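Long-range contact in sortase (Actinomyces oris, PDB 5UTT), which is probably a cysteine transpeptidase of the sortase family that joins surface proteins to the Gram-positive cell wall, here represented by its sortase domain: residues A[56-64]-A[76-87]. Sequence-based numbering, arbitrary orientation.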
# COMPACT_ATOMS: atom_id res chain seq x y z
N LEU A 56 2.00 -0.16 -13.63
CA LEU A 56 3.20 -0.05 -12.83
C LEU A 56 4.29 0.80 -13.52
O LEU A 56 5.10 1.42 -12.83
CB LEU A 56 3.76 -1.43 -12.51
CG LEU A 56 2.81 -2.46 -11.89
CD1 LEU A 56 3.52 -3.77 -11.55
CD2 LEU A 56 2.28 -1.80 -10.66
N ASP A 57 4.29 0.85 -14.85
CA ASP A 57 5.30 1.65 -15.56
C ASP A 57 5.04 3.12 -15.45
O ASP A 57 5.95 3.90 -15.72
CB ASP A 57 5.37 1.27 -17.03
CG ASP A 57 6.17 -0.01 -17.27
OD1 ASP A 57 6.55 -0.72 -16.31
OD2 ASP A 57 6.41 -0.35 -18.46
N GLN A 58 3.83 3.50 -15.05
CA GLN A 58 3.48 4.89 -14.78
C GLN A 58 4.04 5.39 -13.43
O GLN A 58 3.71 6.48 -13.01
CB GLN A 58 1.98 5.07 -14.79
CG GLN A 58 1.30 4.75 -16.10
CD GLN A 58 -0.20 4.99 -16.04
OE1 GLN A 58 -0.65 6.12 -15.81
NE2 GLN A 58 -0.98 3.94 -16.24
N ALA A 59 4.84 4.56 -12.75
CA ALA A 59 5.45 4.88 -11.44
C ALA A 59 4.30 4.99 -10.46
O ALA A 59 4.27 5.90 -9.62
CB ALA A 59 6.22 6.17 -11.47
N ALA A 60 3.34 4.10 -10.68
CA ALA A 60 2.13 3.95 -9.81
C ALA A 60 2.07 2.59 -9.18
O ALA A 60 2.59 1.61 -9.70
CB ALA A 60 0.88 4.18 -10.65
N ALA A 61 1.43 2.51 -8.02
CA ALA A 61 1.17 1.27 -7.38
C ALA A 61 -0.09 0.70 -7.99
O ALA A 61 -1.00 1.44 -8.34
CB ALA A 61 0.97 1.50 -5.91
N GLY A 62 -0.14 -0.61 -8.11
CA GLY A 62 -1.32 -1.30 -8.67
C GLY A 62 -2.08 -2.21 -7.70
O GLY A 62 -1.51 -3.08 -7.06
N HIS A 63 -3.40 -2.05 -7.66
CA HIS A 63 -4.21 -2.89 -6.79
C HIS A 63 -4.48 -4.24 -7.44
O HIS A 63 -5.03 -4.32 -8.53
CB HIS A 63 -5.52 -2.20 -6.49
CG HIS A 63 -6.46 -2.99 -5.61
ND1 HIS A 63 -7.78 -3.14 -5.95
CD2 HIS A 63 -6.30 -3.63 -4.43
CE1 HIS A 63 -8.40 -3.85 -5.02
NE2 HIS A 63 -7.52 -4.14 -4.07
N TYR A 64 -4.12 -5.31 -6.72
CA TYR A 64 -4.50 -6.67 -7.10
C TYR A 64 -6.03 -6.75 -7.18
O TYR A 64 -6.74 -6.51 -6.18
CB TYR A 64 -3.93 -7.70 -6.12
CG TYR A 64 -2.41 -7.91 -6.15
CD1 TYR A 64 -1.54 -7.08 -5.45
CD2 TYR A 64 -1.87 -8.96 -6.87
CE1 TYR A 64 -0.16 -7.30 -5.46
CE2 TYR A 64 -0.50 -9.19 -6.91
CZ TYR A 64 0.34 -8.36 -6.22
OH TYR A 64 1.71 -8.56 -6.23
N PHE A 76 -6.19 -5.05 1.31
CA PHE A 76 -6.04 -4.19 0.10
C PHE A 76 -4.58 -4.31 -0.32
O PHE A 76 -3.69 -3.71 0.29
CB PHE A 76 -6.42 -2.76 0.44
CG PHE A 76 -6.21 -1.77 -0.70
CD1 PHE A 76 -7.13 -1.70 -1.72
CD2 PHE A 76 -5.14 -0.89 -0.68
CE1 PHE A 76 -6.95 -0.79 -2.78
CE2 PHE A 76 -4.95 0.03 -1.73
CZ PHE A 76 -5.85 0.07 -2.76
N ALA A 77 -4.31 -5.06 -1.38
CA ALA A 77 -2.93 -5.37 -1.67
C ALA A 77 -2.52 -4.61 -2.92
O ALA A 77 -3.31 -4.49 -3.89
CB ALA A 77 -2.75 -6.85 -1.87
N ILE A 78 -1.33 -4.06 -2.85
CA ILE A 78 -0.81 -3.29 -4.00
C ILE A 78 0.60 -3.69 -4.36
O ILE A 78 1.46 -3.95 -3.52
CB ILE A 78 -0.92 -1.76 -3.75
CG1 ILE A 78 -0.13 -1.36 -2.51
CG2 ILE A 78 -2.38 -1.28 -3.69
CD1 ILE A 78 -0.06 0.13 -2.30
N ALA A 79 0.87 -3.68 -5.66
CA ALA A 79 2.18 -4.00 -6.21
C ALA A 79 2.86 -2.73 -6.68
O ALA A 79 2.19 -1.80 -7.14
CB ALA A 79 2.01 -4.97 -7.39
N GLY A 80 4.17 -2.68 -6.58
CA GLY A 80 4.97 -1.61 -7.12
C GLY A 80 6.31 -2.05 -7.63
O GLY A 80 6.91 -3.00 -7.16
N HIS A 81 6.76 -1.39 -8.70
CA HIS A 81 8.09 -1.63 -9.14
C HIS A 81 9.12 -1.20 -8.10
O HIS A 81 8.96 -0.21 -7.42
CB HIS A 81 8.34 -0.84 -10.42
CG HIS A 81 7.83 -1.48 -11.66
ND1 HIS A 81 7.31 -2.75 -11.71
CD2 HIS A 81 7.85 -1.03 -12.94
CE1 HIS A 81 6.97 -3.04 -12.95
NE2 HIS A 81 7.31 -2.03 -13.73
N ARG A 82 10.23 -1.91 -8.04
CA ARG A 82 11.32 -1.60 -7.14
C ARG A 82 12.25 -0.51 -7.65
O ARG A 82 12.91 0.15 -6.82
CB ARG A 82 12.16 -2.85 -6.90
CG ARG A 82 13.16 -2.78 -5.76
CD ARG A 82 12.42 -2.96 -4.42
NE ARG A 82 13.32 -2.75 -3.28
CZ ARG A 82 13.99 -3.71 -2.65
NH1 ARG A 82 14.79 -3.41 -1.64
NH2 ARG A 82 13.87 -4.97 -3.04
N ARG A 83 12.30 -0.30 -8.96
CA ARG A 83 13.33 0.54 -9.59
C ARG A 83 12.85 1.73 -10.45
O ARG A 83 13.67 2.40 -11.10
CB ARG A 83 14.27 -0.35 -10.40
CG ARG A 83 14.77 -1.56 -9.59
CD ARG A 83 16.24 -1.88 -9.80
NE ARG A 83 16.43 -2.80 -10.92
CZ ARG A 83 17.49 -2.80 -11.73
NH1 ARG A 83 18.46 -1.91 -11.60
NH2 ARG A 83 17.57 -3.70 -12.71
N THR A 84 11.57 2.03 -10.42
CA THR A 84 11.01 3.16 -11.20
C THR A 84 11.40 4.55 -10.67
O THR A 84 11.68 4.73 -9.50
CB THR A 84 9.48 3.12 -11.26
OG1 THR A 84 8.95 2.72 -9.99
CG2 THR A 84 9.02 2.14 -12.30
N TYR A 85 11.43 5.53 -11.58
CA TYR A 85 11.86 6.89 -11.24
C TYR A 85 10.72 7.70 -10.63
O TYR A 85 9.55 7.56 -11.00
CB TYR A 85 12.43 7.59 -12.50
CG TYR A 85 12.87 9.02 -12.28
CD1 TYR A 85 14.16 9.32 -11.81
CD2 TYR A 85 12.00 10.09 -12.53
CE1 TYR A 85 14.56 10.63 -11.60
CE2 TYR A 85 12.39 11.40 -12.31
CZ TYR A 85 13.67 11.67 -11.85
OH TYR A 85 14.05 12.97 -11.64
N GLY A 86 11.05 8.55 -9.68
CA GLY A 86 10.11 9.50 -9.16
C GLY A 86 9.39 8.84 -8.00
O GLY A 86 9.51 9.30 -6.87
N ASN A 87 8.71 7.74 -8.28
CA ASN A 87 7.96 6.98 -7.26
C ASN A 87 8.18 5.51 -7.50
O ASN A 87 8.06 5.03 -8.62
CB ASN A 87 6.46 7.26 -7.32
CG ASN A 87 6.08 8.57 -6.66
OD1 ASN A 87 6.37 8.80 -5.46
ND2 ASN A 87 5.35 9.41 -7.39
O HOH W 1 5.38 0.81 -9.91
O HOH W 2 4.71 8.63 -9.91
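Gly62 and Ala79 form an antiparallel hydrogen-bonded pair, Gly62 N giving to Ala79 O and Ala79 N to Gly62 O, both 2.8 Å. A longer bond, Tyr64 N to Ala77 O (3.1 Å), continues the ladder. Beyond the strands, His81 NE2 donates to Asp57 OD1 at 3.0 Å; the bond is bent (142° at the hydrogen), and the carboxylate plane is turned 55° from the imidazole. Leu56 CB lies over a face of that same ring, a CH-pi contact that, with the carboxylate, probably helps fix its rotation. A water accepts a hydrogen bond from His81 N and donates to Leu56 O and Ala60 O, bridging the two segments where the strand pairing gives way to loops. At the other end, the buried His63 ring makes an offset stack on Phe76, centroids 4.4 Å apart; with CG anti to the backbone N (chi1 179°), it turns its CD2 edge to Ala77 O, 3.2 Å away, while Glu49 and Gln68 O hold its two nitrogens. Tyr64 sets CE1 3.7 Å from Ala79 CB, its hydroxyl bonded to Thr147. Strands 61-63 and 76-79 form a beta hairpin within the sortase beta-barrel; His81 just beyond it and Cys149, whose O binds Arg82, are probably the family's active-site pair.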